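PDB 6IAQ: dihydrodipicolinate reductase N-terminus domain-containing protein, which probably acts as an NADP-dependent native amine dehydrogenase, catalysing the asymmetric reductive amination of ketones. Local coordinates for residues A81-L86 and V90-I95; S107-Y112 and R199-G204; P113-P118 and V207-V212. All coordinates share one frame; numbering follows the deposited sequence.

Interaction 1. Residues A81-L86 and V90-I95; sequences AVNSYL and VEQLRI. With NAP (NADP nicotinamide-adenine-dinucleotide phosphate), chain F.
L86 and V90 join the two segments through the backbone: V90 N donates to L86 O at 2.7 Å, an i to i+4 bond in the first turn of helix 86-98. The loop 81-86 leaves strand 77-80 and runs into this helix, with Y85 at the N-cap position; its start stands well apart from the helix, the CA atoms of V82 and Q92 being 8.7 Å from each other. Side chains bridge that gap. N83 and Q92 approach from opposite directions, and N83 ND2 donates to Q92 OE1 at 3.0 Å. The donor sits above the carbonyl plane of Q92 and not in it, with the two amide planes 59° apart. A water also donates to Q92 OE1, which therefore accepts two bonds, one from N83 ND2 and one from the water; the same water bridges to N83 OD1. V82 CG2 packs against the same amide, 3.9 Å from Q92 OE1.

This is the third strand-loop-helix passage of a Rossmann-type NADP domain, and the cofactor lies along the loop. V82 CB comes within 3.4 Å of O4B on the adenine-side ribose, while the bend of the Q92 chain at chi2 (77°) carries NE2 toward the adenine amino group N6A. At the other end of the loop, S84 OG accepts a hydrogen bond of 2.7 Å from O3D of the nicotinamide ribose.

Apart from these polar contacts, L86 and L93 cross at about a right angle, methyl to methyl, with L86 CD1 and L93 CD1 3.7 Å apart. L120 and L124 of helix 118-130 pack on L86 too.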
loop_
_atom_site.group_PDB
_atom_site.type_symbol
_atom_site.label_atom_id
_atom_site.label_comp_id
_atom_site.label_asym_id
_atom_site.label_seq_id
_atom_site.Cartn_x
_atom_site.Cartn_y
_atom_site.Cartn_z
ATOM N N ALA A 81 -23.244 0.405 9.650
ATOM C CA ALA A 81 -22.566 1.484 10.403
ATOM C C ALA A 81 -23.398 1.763 11.659
ATOM O O ALA A 81 -24.176 2.777 11.639
ATOM C CB ALA A 81 -22.402 2.675 9.524
ATOM N N VAL A 82 -23.277 0.913 12.675
ATOM C CA VAL A 82 -24.109 1.112 13.904
ATOM C C VAL A 82 -23.237 1.169 15.153
ATOM O O VAL A 82 -23.419 2.151 15.863
ATOM C CB VAL A 82 -25.347 0.186 14.038
ATOM C CG1 VAL A 82 -25.771 -0.464 12.743
ATOM C CG2 VAL A 82 -25.295 -0.773 15.209
ATOM N N ASN A 83 -22.354 0.208 15.418
ATOM C CA ASN A 83 -21.562 0.161 16.675
ATOM C C ASN A 83 -20.158 -0.412 16.404
ATOM O O ASN A 83 -19.853 -0.722 15.220
ATOM C CB ASN A 83 -22.311 -0.601 17.766
ATOM C CG ASN A 83 -22.768 -1.965 17.293
ATOM O OD1 ASN A 83 -22.101 -2.575 16.452
ATOM N ND2 ASN A 83 -23.914 -2.420 17.808
ATOM N N SER A 84 -19.341 -0.568 17.457
ATOM C CA SER A 84 -17.870 -0.750 17.359
ATOM C C SER A 84 -17.444 -2.135 17.852
ATOM O O SER A 84 -16.591 -2.757 17.206
ATOM C CB SER A 84 -17.164 0.331 18.150
ATOM O OG SER A 84 -17.398 1.612 17.576
ATOM N N TYR A 85 -17.961 -2.574 18.999
ATOM C CA TYR A 85 -17.431 -3.731 19.769
ATOM C C TYR A 85 -18.333 -4.946 19.518
ATOM O O TYR A 85 -19.549 -4.786 19.460
ATOM C CB TYR A 85 -17.279 -3.327 21.237
ATOM C CG TYR A 85 -16.551 -2.022 21.428
ATOM C CD1 TYR A 85 -15.233 -1.878 21.017
ATOM C CD2 TYR A 85 -17.192 -0.903 21.922
ATOM C CE1 TYR A 85 -14.552 -0.678 21.159
ATOM C CE2 TYR A 85 -16.534 0.314 22.059
ATOM C CZ TYR A 85 -15.205 0.422 21.680
ATOM O OH TYR A 85 -14.562 1.615 21.802
ATOM N N LEU A 86 -17.730 -6.120 19.319
ATOM C CA LEU A 86 -18.433 -7.388 18.964
ATOM C C LEU A 86 -19.520 -7.710 20.012
ATOM O O LEU A 86 -20.575 -8.306 19.647
ATOM C CB LEU A 86 -17.420 -8.526 18.837
ATOM C CG LEU A 86 -17.742 -9.595 17.793
ATOM C CD1 LEU A 86 -18.317 -9.015 16.514
ATOM C CD2 LEU A 86 -16.536 -10.456 17.487
ATOM N N VAL A 90 -22.411 -8.210 17.611
ATOM C CA VAL A 90 -22.868 -9.623 17.439
ATOM C C VAL A 90 -24.385 -9.659 17.211
ATOM O O VAL A 90 -24.843 -10.500 16.407
ATOM C CB VAL A 90 -22.434 -10.518 18.609
ATOM C CG1 VAL A 90 -23.184 -10.173 19.902
ATOM C CG2 VAL A 90 -22.573 -11.993 18.238
ATOM N N GLU A 91 -25.146 -8.748 17.818
ATOM C CA GLU A 91 -26.622 -8.716 17.641
ATOM C C GLU A 91 -26.953 -8.500 16.153
ATOM O O GLU A 91 -27.750 -9.305 15.616
ATOM C CB GLU A 91 -27.242 -7.641 18.539
ATOM C CG GLU A 91 -28.752 -7.690 18.551
ATOM C CD GLU A 91 -29.400 -6.481 19.191
ATOM O OE1 GLU A 91 -28.966 -6.097 20.296
ATOM O OE2 GLU A 91 -30.286 -5.896 18.549
ATOM N N GLN A 92 -26.365 -7.493 15.488
ATOM C CA GLN A 92 -26.655 -7.204 14.062
ATOM C C GLN A 92 -26.016 -8.282 13.177
ATOM O O GLN A 92 -26.656 -8.671 12.168
ATOM C CB GLN A 92 -26.191 -5.804 13.661
ATOM C CG GLN A 92 -26.920 -4.701 14.406
ATOM C CD GLN A 92 -26.466 -4.492 15.820
ATOM O OE1 GLN A 92 -25.275 -4.542 16.122
ATOM N NE2 GLN A 92 -27.419 -4.212 16.704
ATOM N N LEU A 93 -24.811 -8.748 13.525
ATOM C CA LEU A 93 -24.066 -9.704 12.665
ATOM C C LEU A 93 -24.772 -11.079 12.713
ATOM O O LEU A 93 -24.770 -11.760 11.661
ATOM C CB LEU A 93 -22.592 -9.763 13.096
ATOM C CG LEU A 93 -21.780 -8.483 12.836
ATOM C CD1 LEU A 93 -20.413 -8.504 13.489
ATOM C CD2 LEU A 93 -21.608 -8.264 11.357
ATOM N N ARG A 94 -25.364 -11.467 13.858
ATOM C CA ARG A 94 -26.156 -12.728 13.973
ATOM C C ARG A 94 -27.339 -12.683 12.991
ATOM O O ARG A 94 -27.561 -13.666 12.254
ATOM C CB ARG A 94 -26.678 -12.980 15.383
ATOM C CG ARG A 94 -25.565 -13.158 16.411
ATOM C CD ARG A 94 -25.715 -14.205 17.507
ATOM N NE ARG A 94 -25.879 -13.555 18.793
ATOM C CZ ARG A 94 -25.152 -13.778 19.891
ATOM N NH1 ARG A 94 -24.164 -14.658 19.907
ATOM N NH2 ARG A 94 -25.370 -13.046 20.965
ATOM N N ILE A 95 -28.083 -11.578 12.985
ATOM C CA ILE A 95 -29.268 -11.407 12.109
ATOM C C ILE A 95 -28.820 -11.546 10.631
ATOM O O ILE A 95 -29.519 -12.242 9.827
ATOM C CB ILE A 95 -29.975 -10.074 12.434
ATOM C CG1 ILE A 95 -30.648 -10.124 13.811
ATOM C CG2 ILE A 95 -30.946 -9.653 11.326
ATOM C CD1 ILE A 95 -31.054 -8.772 14.355
HETATM P PA NAP F . -23.995 7.487 14.459
HETATM O O1A NAP F . -24.187 8.668 13.630
HETATM O O2A NAP F . -24.293 7.448 15.987
HETATM O O5B NAP F . -24.836 6.289 13.736
HETATM C C5B NAP F . -25.148 5.052 14.391
HETATM C C4B NAP F . -26.455 4.529 13.810
HETATM O O4B NAP F . -26.796 3.259 14.361
HETATM C C3B NAP F . -27.687 5.444 14.043
HETATM O O3B NAP F . -28.272 5.601 12.728
HETATM C C2B NAP F . -28.651 4.659 14.928
HETATM O O2B NAP F . -30.040 4.806 14.556
HETATM C C1B NAP F . -28.252 3.274 14.522
HETATM N N9A NAP F . -28.555 2.183 15.446
HETATM C C8A NAP F . -28.162 2.007 16.723
HETATM N N7A NAP F . -28.606 0.815 17.140
HETATM C C5A NAP F . -29.206 0.210 16.088
HETATM C C6A NAP F . -29.878 -1.082 15.798
HETATM N N6A NAP F . -30.006 -2.012 16.736
HETATM N N1A NAP F . -30.366 -1.289 14.576
HETATM C C2A NAP F . -30.263 -0.394 13.572
HETATM N N3A NAP F . -29.666 0.808 13.736
HETATM C C4A NAP F . -29.178 1.119 14.971
HETATM O O3 NAP F . -22.450 6.930 14.369
HETATM P PN NAP F . -21.518 6.905 12.998
HETATM O O1N NAP F . -20.548 8.044 12.938
HETATM O O2N NAP F . -22.357 6.652 11.795
HETATM O O5D NAP F . -20.752 5.589 13.486
HETATM C C5D NAP F . -21.312 4.273 13.566
HETATM C C4D NAP F . -20.343 3.216 14.016
HETATM O O4D NAP F . -19.307 3.095 12.986
HETATM C C3D NAP F . -19.717 3.565 15.337
HETATM O O3D NAP F . -19.606 2.448 16.201
HETATM C C2D NAP F . -18.324 4.062 14.930
HETATM O O2D NAP F . -17.411 3.899 16.024
HETATM C C1D NAP F . -18.056 3.202 13.661
HETATM N N1N NAP F . -17.073 3.835 12.764
HETATM C C2N NAP F . -16.052 3.104 12.359
HETATM C C3N NAP F . -15.073 3.682 11.565
HETATM C C7N NAP F . -13.912 2.868 11.035
HETATM O O7N NAP F . -13.020 3.506 10.478
HETATM N N7N NAP F . -13.888 1.528 11.135
HETATM C C4N NAP F . -15.198 5.022 11.199
HETATM C C5N NAP F . -16.286 5.772 11.634
HETATM C C6N NAP F . -17.211 5.128 12.419
HETATM P P2B NAP F . -30.803 6.207 14.631
HETATM O O1X NAP F . -30.231 7.115 13.581
HETATM O O2X NAP F . -32.221 5.890 14.159
HETATM O O3X NAP F . -30.577 6.527 16.112
HETATM O O HOH W 1 -23.396 -3.616 14.239
#

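Interaction 2. Residues S107-Y112 and R199-G204; sequences SEEMLY and RPPTFG. With NAP (NADP nicotinamide-adenine-dinucleotide phosphate), chain F; EDO (1,2-ethanediol), chain E.
The nicotinamide-ribose end of the NADP pocket is where E108, in the loop after strand 102-105, meets F203 in the first turn of helix 203-215. E108 CG lies over the centre of the F203 ring, 3.5 Å from the centroid and 7° off the ring normal, a CH-pi contact. The bend at chi2 (91°) turns the carboxylate along the same face, stacked with only 18° between the planes, and E108 CD reaches F203 CZ at 3.3 Å.

The Rossmann-type domain thus supplies the acid, and the C-terminal part supplies the ring it stacks on. E108 OE2 accepts two bonds: one of 2.8 Å from NAP O2D, the other from O1 of a 1,2-ethanediol, probably left from crystallisation. E108 OE1 bonds to S84, so both carboxylate oxygens are engaged.

E109 points off at a wide angle to E108. Its extended chain brings CD to 3.5 Å from P201 CG, the two side chains crossing at about a right angle, while E109 OE2 bonds to S117 and E109 OE1 to the backbone N of L86. A water donates to E108 O at 2.8 Å and to F203 O at 3.1 Å, linking the two backbones.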
loop_
_atom_site.group_PDB
_atom_site.type_symbol
_atom_site.label_atom_id
_atom_site.label_comp_id
_atom_site.label_asym_id
_atom_site.label_seq_id
_atom_site.Cartn_x
_atom_site.Cartn_y
_atom_site.Cartn_z
ATOM N N SER A 107 -17.623 -1.729 12.275
ATOM C CA SER A 107 -17.254 -2.118 13.657
ATOM C C SER A 107 -15.721 -2.233 13.776
ATOM O O SER A 107 -15.155 -3.108 13.134
ATOM C CB SER A 107 -17.956 -3.378 14.104
ATOM O OG SER A 107 -19.356 -3.143 14.229
ATOM N N GLU A 108 -15.088 -1.399 14.610
ATOM C CA GLU A 108 -13.608 -1.297 14.692
ATOM C C GLU A 108 -13.048 -2.638 15.177
ATOM O O GLU A 108 -11.990 -3.056 14.702
ATOM C CB GLU A 108 -13.167 -0.120 15.581
ATOM C CG GLU A 108 -13.440 1.240 14.947
ATOM C CD GLU A 108 -14.778 1.872 15.257
ATOM O OE1 GLU A 108 -15.711 1.117 15.651
ATOM O OE2 GLU A 108 -14.902 3.111 15.069
ATOM N N GLU A 109 -13.724 -3.301 16.115
ATOM C CA GLU A 109 -13.231 -4.593 16.649
ATOM C C GLU A 109 -13.306 -5.665 15.551
ATOM O O GLU A 109 -12.433 -6.557 15.529
ATOM C CB GLU A 109 -13.960 -4.984 17.937
ATOM C CG GLU A 109 -13.262 -6.119 18.629
ATOM C CD GLU A 109 -13.956 -6.690 19.852
ATOM O OE1 GLU A 109 -14.989 -6.121 20.277
ATOM O OE2 GLU A 109 -13.454 -7.705 20.365
ATOM N N MET A 110 -14.254 -5.559 14.614
ATOM C CA MET A 110 -14.412 -6.574 13.543
ATOM C C MET A 110 -13.241 -6.469 12.546
ATOM O O MET A 110 -13.125 -7.351 11.699
ATOM C CB MET A 110 -15.743 -6.409 12.805
ATOM C CG MET A 110 -16.892 -7.187 13.440
ATOM S SD MET A 110 -16.622 -8.995 13.342
ATOM C CE MET A 110 -16.825 -9.272 11.590
ATOM N N LEU A 111 -12.393 -5.435 12.625
ATOM C CA LEU A 111 -11.207 -5.333 11.723
ATOM C C LEU A 111 -10.407 -6.634 11.833
ATOM O O LEU A 111 -9.979 -7.183 10.760
ATOM C CB LEU A 111 -10.350 -4.126 12.121
ATOM C CG LEU A 111 -9.111 -3.903 11.252
ATOM C CD1 LEU A 111 -9.498 -3.389 9.883
ATOM C CD2 LEU A 111 -8.150 -2.957 11.968
ATOM N N TYR A 112 -10.217 -7.101 13.063
ATOM C CA TYR A 112 -9.498 -8.354 13.365
ATOM C C TYR A 112 -9.914 -8.812 14.758
ATOM O O TYR A 112 -9.269 -8.461 15.744
ATOM C CB TYR A 112 -7.984 -8.167 13.236
ATOM C CG TYR A 112 -7.263 -9.480 13.044
ATOM C CD1 TYR A 112 -7.086 -10.031 11.776
ATOM C CD2 TYR A 112 -6.831 -10.206 14.144
ATOM C CE1 TYR A 112 -6.468 -11.265 11.612
ATOM C CE2 TYR A 112 -6.210 -11.437 13.998
ATOM C CZ TYR A 112 -6.039 -11.964 12.731
ATOM O OH TYR A 112 -5.431 -13.169 12.581
ATOM N N ARG A 199 -14.131 -2.762 30.219
ATOM C CA ARG A 199 -13.780 -1.720 29.204
ATOM C C ARG A 199 -13.488 -2.424 27.886
ATOM O O ARG A 199 -12.759 -3.414 27.867
ATOM C CB ARG A 199 -12.591 -0.856 29.634
ATOM C CG ARG A 199 -12.483 0.431 28.823
ATOM C CD ARG A 199 -11.118 0.564 28.197
ATOM N NE ARG A 199 -11.054 1.572 27.136
ATOM C CZ ARG A 199 -9.920 2.176 26.771
ATOM N NH1 ARG A 199 -8.795 1.877 27.390
ATOM N NH2 ARG A 199 -9.906 3.070 25.793
ATOM N N PRO A 200 -14.078 -1.994 26.755
ATOM C CA PRO A 200 -13.845 -2.670 25.478
ATOM C C PRO A 200 -12.385 -2.621 25.041
ATOM O O PRO A 200 -11.636 -1.740 25.493
ATOM C CB PRO A 200 -14.743 -1.970 24.442
ATOM C CG PRO A 200 -15.339 -0.783 25.140
ATOM C CD PRO A 200 -15.042 -0.907 26.632
ATOM N N PRO A 201 -11.973 -3.522 24.122
ATOM C CA PRO A 201 -10.627 -3.473 23.560
ATOM C C PRO A 201 -10.453 -2.150 22.777
ATOM O O PRO A 201 -11.409 -1.573 22.275
ATOM C CB PRO A 201 -10.553 -4.702 22.633
ATOM C CG PRO A 201 -12.011 -4.966 22.230
ATOM C CD PRO A 201 -12.825 -4.532 23.450
ATOM N N THR A 202 -9.233 -1.647 22.757
ATOM C CA THR A 202 -8.860 -0.429 21.999
ATOM C C THR A 202 -8.901 -0.749 20.503
ATOM O O THR A 202 -8.581 -1.880 20.097
ATOM C CB THR A 202 -7.504 0.119 22.454
ATOM O OG1 THR A 202 -6.532 -0.901 22.190
ATOM C CG2 THR A 202 -7.528 0.520 23.916
ATOM N N PHE A 203 -9.260 0.245 19.693
ATOM C CA PHE A 203 -9.213 0.139 18.210
ATOM C C PHE A 203 -7.826 -0.333 17.777
ATOM O O PHE A 203 -7.722 -1.206 16.884
ATOM C CB PHE A 203 -9.545 1.480 17.558
ATOM C CG PHE A 203 -10.946 1.993 17.795
ATOM C CD1 PHE A 203 -11.899 1.255 18.498
ATOM C CD2 PHE A 203 -11.328 3.204 17.252
ATOM C CE1 PHE A 203 -13.183 1.745 18.680
ATOM C CE2 PHE A 203 -12.614 3.681 17.426
ATOM C CZ PHE A 203 -13.536 2.948 18.128
ATOM N N GLY A 204 -6.801 0.221 18.405
ATOM C CA GLY A 204 -5.401 -0.041 18.043
ATOM C C GLY A 204 -4.986 -1.467 18.332
ATOM O O GLY A 204 -4.130 -1.989 17.607
HETATM P PA NAP F . -23.995 7.487 14.459
HETATM O O1A NAP F . -24.187 8.668 13.630
HETATM O O2A NAP F . -24.293 7.448 15.987
HETATM O O5B NAP F . -24.836 6.289 13.736
HETATM C C5B NAP F . -25.148 5.052 14.391
HETATM C C4B NAP F . -26.455 4.529 13.810
HETATM O O4B NAP F . -26.796 3.259 14.361
HETATM C C3B NAP F . -27.687 5.444 14.043
HETATM O O3B NAP F . -28.272 5.601 12.728
HETATM C C2B NAP F . -28.651 4.659 14.928
HETATM O O2B NAP F . -30.040 4.806 14.556
HETATM C C1B NAP F . -28.252 3.274 14.522
HETATM N N9A NAP F . -28.555 2.183 15.446
HETATM C C8A NAP F . -28.162 2.007 16.723
HETATM N N7A NAP F . -28.606 0.815 17.140
HETATM C C5A NAP F . -29.206 0.210 16.088
HETATM C C6A NAP F . -29.878 -1.082 15.798
HETATM N N6A NAP F . -30.006 -2.012 16.736
HETATM N N1A NAP F . -30.366 -1.289 14.576
HETATM C C2A NAP F . -30.263 -0.394 13.572
HETATM N N3A NAP F . -29.666 0.808 13.736
HETATM C C4A NAP F . -29.178 1.119 14.971
HETATM O O3 NAP F . -22.450 6.930 14.369
HETATM P PN NAP F . -21.518 6.905 12.998
HETATM O O1N NAP F . -20.548 8.044 12.938
HETATM O O2N NAP F . -22.357 6.652 11.795
HETATM O O5D NAP F . -20.752 5.589 13.486
HETATM C C5D NAP F . -21.312 4.273 13.566
HETATM C C4D NAP F . -20.343 3.216 14.016
HETATM O O4D NAP F . -19.307 3.095 12.986
HETATM C C3D NAP F . -19.717 3.565 15.337
HETATM O O3D NAP F . -19.606 2.448 16.201
HETATM C C2D NAP F . -18.324 4.062 14.930
HETATM O O2D NAP F . -17.411 3.899 16.024
HETATM C C1D NAP F . -18.056 3.202 13.661
HETATM N N1N NAP F . -17.073 3.835 12.764
HETATM C C2N NAP F . -16.052 3.104 12.359
HETATM C C3N NAP F . -15.073 3.682 11.565
HETATM C C7N NAP F . -13.912 2.868 11.035
HETATM O O7N NAP F . -13.020 3.506 10.478
HETATM N N7N NAP F . -13.888 1.528 11.135
HETATM C C4N NAP F . -15.198 5.022 11.199
HETATM C C5N NAP F . -16.286 5.772 11.634
HETATM C C6N NAP F . -17.211 5.128 12.419
HETATM P P2B NAP F . -30.803 6.207 14.631
HETATM O O1X NAP F . -30.231 7.115 13.581
HETATM O O2X NAP F . -32.221 5.890 14.159
HETATM O O3X NAP F . -30.577 6.527 16.112
HETATM C C1 EDO E . -12.529 5.847 13.925
HETATM O O1 EDO E . -12.725 4.471 14.082
HETATM C C2 EDO E . -11.422 6.102 12.963
HETATM O O2 EDO E . -11.884 6.138 11.616
HETATM O O HOH W 2 -9.849 -1.182 14.649
#

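Interaction 3. Residues P113-P118 and V207-V212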
loop_
_atom_site.group_PDB
_atom_site.type_symbol
_atom_site.label_atom_id
_atom_site.label_comp_id
_atom_site.label_asym_id
_atom_site.label_seq_id
_atom_site.Cartn_x
_atom_site.Cartn_y
_atom_site.Cartn_z
ATOM N N PRO A 113 -11.051 -9.541 14.876
ATOM C CA PRO A 113 -11.650 -9.814 16.183
ATOM C C PRO A 113 -11.237 -11.114 16.877
ATOM O O PRO A 113 -11.640 -11.300 18.026
ATOM C CB PRO A 113 -13.128 -9.885 15.790
ATOM C CG PRO A 113 -13.109 -10.603 14.456
ATOM C CD PRO A 113 -11.890 -10.031 13.767
ATOM N N TRP A 114 -10.439 -11.955 16.212
ATOM C CA TRP A 114 -10.159 -13.345 16.649
ATOM C C TRP A 114 -9.553 -13.363 18.071
ATOM O O TRP A 114 -9.899 -14.285 18.841
ATOM C CB TRP A 114 -9.222 -14.028 15.656
ATOM C CG TRP A 114 -9.758 -14.102 14.263
ATOM C CD1 TRP A 114 -9.361 -13.331 13.215
ATOM C CD2 TRP A 114 -10.792 -14.972 13.759
ATOM N NE1 TRP A 114 -10.083 -13.665 12.097
ATOM C CE2 TRP A 114 -10.948 -14.682 12.386
ATOM C CE3 TRP A 114 -11.580 -15.981 14.315
ATOM C CZ2 TRP A 114 -11.866 -15.348 11.566
ATOM C CZ3 TRP A 114 -12.482 -16.645 13.512
ATOM C CH2 TRP A 114 -12.640 -16.334 12.149
ATOM N N GLU A 115 -8.700 -12.398 18.425
ATOM C CA GLU A 115 -7.973 -12.421 19.715
ATOM C C GLU A 115 -8.792 -11.707 20.786
ATOM O O GLU A 115 -8.812 -12.205 21.930
ATOM C CB GLU A 115 -6.592 -11.776 19.593
ATOM C CG GLU A 115 -5.735 -12.358 18.478
ATOM C CD GLU A 115 -5.509 -13.851 18.566
ATOM O OE1 GLU A 115 -5.280 -14.333 19.675
ATOM O OE2 GLU A 115 -5.548 -14.509 17.513
ATOM N N THR A 116 -9.429 -10.568 20.471
ATOM C CA THR A 116 -10.133 -9.764 21.506
ATOM C C THR A 116 -11.486 -10.422 21.844
ATOM O O THR A 116 -11.919 -10.264 22.956
ATOM C CB THR A 116 -10.256 -8.284 21.099
ATOM O OG1 THR A 116 -10.833 -8.233 19.791
ATOM C CG2 THR A 116 -8.923 -7.577 21.126
ATOM N N SER A 117 -12.140 -11.098 20.890
ATOM C CA SER A 117 -13.495 -11.695 21.058
ATOM C C SER A 117 -13.520 -13.084 20.421
ATOM O O SER A 117 -14.191 -13.318 19.408
ATOM C CB SER A 117 -14.548 -10.787 20.475
ATOM O OG SER A 117 -14.777 -9.658 21.306
ATOM N N PRO A 118 -12.715 -14.026 20.953
ATOM C CA PRO A 118 -12.521 -15.322 20.292
ATOM C C PRO A 118 -13.811 -16.167 20.199
ATOM O O PRO A 118 -14.042 -16.764 19.144
ATOM C CB PRO A 118 -11.455 -16.022 21.147
ATOM C CG PRO A 118 -11.497 -15.321 22.495
ATOM C CD PRO A 118 -12.001 -13.915 22.240
ATOM N N VAL A 207 -5.860 -3.355 15.380
ATOM C CA VAL A 207 -4.893 -2.992 14.298
ATOM C C VAL A 207 -3.634 -3.860 14.436
ATOM O O VAL A 207 -3.224 -4.474 13.445
ATOM C CB VAL A 207 -4.558 -1.487 14.317
ATOM C CG1 VAL A 207 -3.384 -1.164 13.389
ATOM C CG2 VAL A 207 -5.770 -0.674 13.893
ATOM N N LEU A 208 -3.030 -3.881 15.613
ATOM C CA LEU A 208 -1.753 -4.605 15.837
ATOM C C LEU A 208 -1.969 -6.123 15.733
ATOM O O LEU A 208 -1.070 -6.798 15.208
ATOM C CB LEU A 208 -1.163 -4.179 17.177
ATOM C CG LEU A 208 -0.789 -2.705 17.290
ATOM C CD1 LEU A 208 -0.021 -2.413 18.567
ATOM C CD2 LEU A 208 -0.024 -2.217 16.061
ATOM N N ASP A 209 -3.121 -6.653 16.146
ATOM C CA ASP A 209 -3.394 -8.113 16.004
ATOM C C ASP A 209 -3.351 -8.451 14.514
ATOM O O ASP A 209 -2.776 -9.472 14.142
ATOM C CB ASP A 209 -4.737 -8.533 16.622
ATOM C CG ASP A 209 -4.786 -8.510 18.152
ATOM O OD1 ASP A 209 -3.708 -8.456 18.784
ATOM O OD2 ASP A 209 -5.917 -8.552 18.714
ATOM N N ALA A 210 -3.938 -7.605 13.664
ATOM C CA ALA A 210 -3.976 -7.810 12.196
ATOM C C ALA A 210 -2.543 -7.786 11.636
ATOM O O ALA A 210 -2.229 -8.668 10.812
ATOM C CB ALA A 210 -4.840 -6.767 11.529
ATOM N N LEU A 211 -1.720 -6.803 12.023
ATOM C CA LEU A 211 -0.349 -6.660 11.455
ATOM C C LEU A 211 0.496 -7.865 11.879
ATOM O O LEU A 211 1.171 -8.446 11.040
ATOM C CB LEU A 211 0.262 -5.334 11.918
ATOM C CG LEU A 211 -0.282 -4.085 11.233
ATOM C CD1 LEU A 211 0.329 -2.852 11.855
ATOM C CD2 LEU A 211 -0.020 -4.115 9.736
ATOM N N VAL A 212 0.415 -8.235 13.148
ATOM C CA VAL A 212 1.167 -9.392 13.719
ATOM C C VAL A 212 0.758 -10.675 12.989
ATOM O O VAL A 212 1.666 -11.418 12.544
ATOM C CB VAL A 212 0.965 -9.468 15.235
ATOM C CG1 VAL A 212 1.416 -10.801 15.818
ATOM C CG2 VAL A 212 1.663 -8.301 15.932
HETATM O O HOH W 3 -8.226 -9.677 17.688
#
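D209 reaches from helix 203-215 toward the turn 113-118, where E115 and T116 meet it. Its CB rests against the ring of Y112, just before the turn. From there CG stands anti to the carbonyl carbon (chi1 -71°), which directs the carboxylate at the turn: D209 CG lies 4.0 Å from both E115 CB and E115 CG. At the tip, OD2 does most of the touching. It comes within 3.4 Å of E115 CB and 4.0 Å of T116 CG2, so two aliphatic groups touch this oxygen, from directions about a right angle apart, and a water donates to D209 OD2 at 2.8 Å. The same water accepts from the backbone N of T116 at 3.2 Å, giving the carboxylate an indirect hold on the turn. The other oxygen, OD1, forms a salt bridge with R205 one turn earlier in the helix.

E115 bends at chi2 (-57°) and takes its own carboxylate away from D209; E115 OE1 and D209 OD2 are 5.9 Å apart, which probably limits the repulsion between the two acids. T116 OG1 bonds to E109 and N206, leaving its methyl for D209 and P201.

The turn leads into helix 118-130 of the Rossmann-type domain. Helix 203-215 lies between that turn and the large mixed sheet, with L208 and V212 packed on strands 249-260 and 265-273 and A210 and L211 against helix 141-153.

How the interactions relate
From the N terminus, interaction 1 comes first and is local: it closes the short passage from the loop after strand 77-80 into helix 86-98. Interactions 2 and 3 follow in series with it, each closing a long loop of nearly ninety residues. These two cross, since 107-112 and 113-118 precede 199-204 and 207-212 in the same order, and they set the loop after strand 102-105 alongside helix 203-215 and its lead-in. Interactions 1 and 2 share NADP, and N83 O bonds to S107 OG between them; L86 also packs on P113 and S117 of interaction 3. Interactions 2 and 3 tie the cofactor-binding domain to the C-terminal part, while interaction 1 stays within the former.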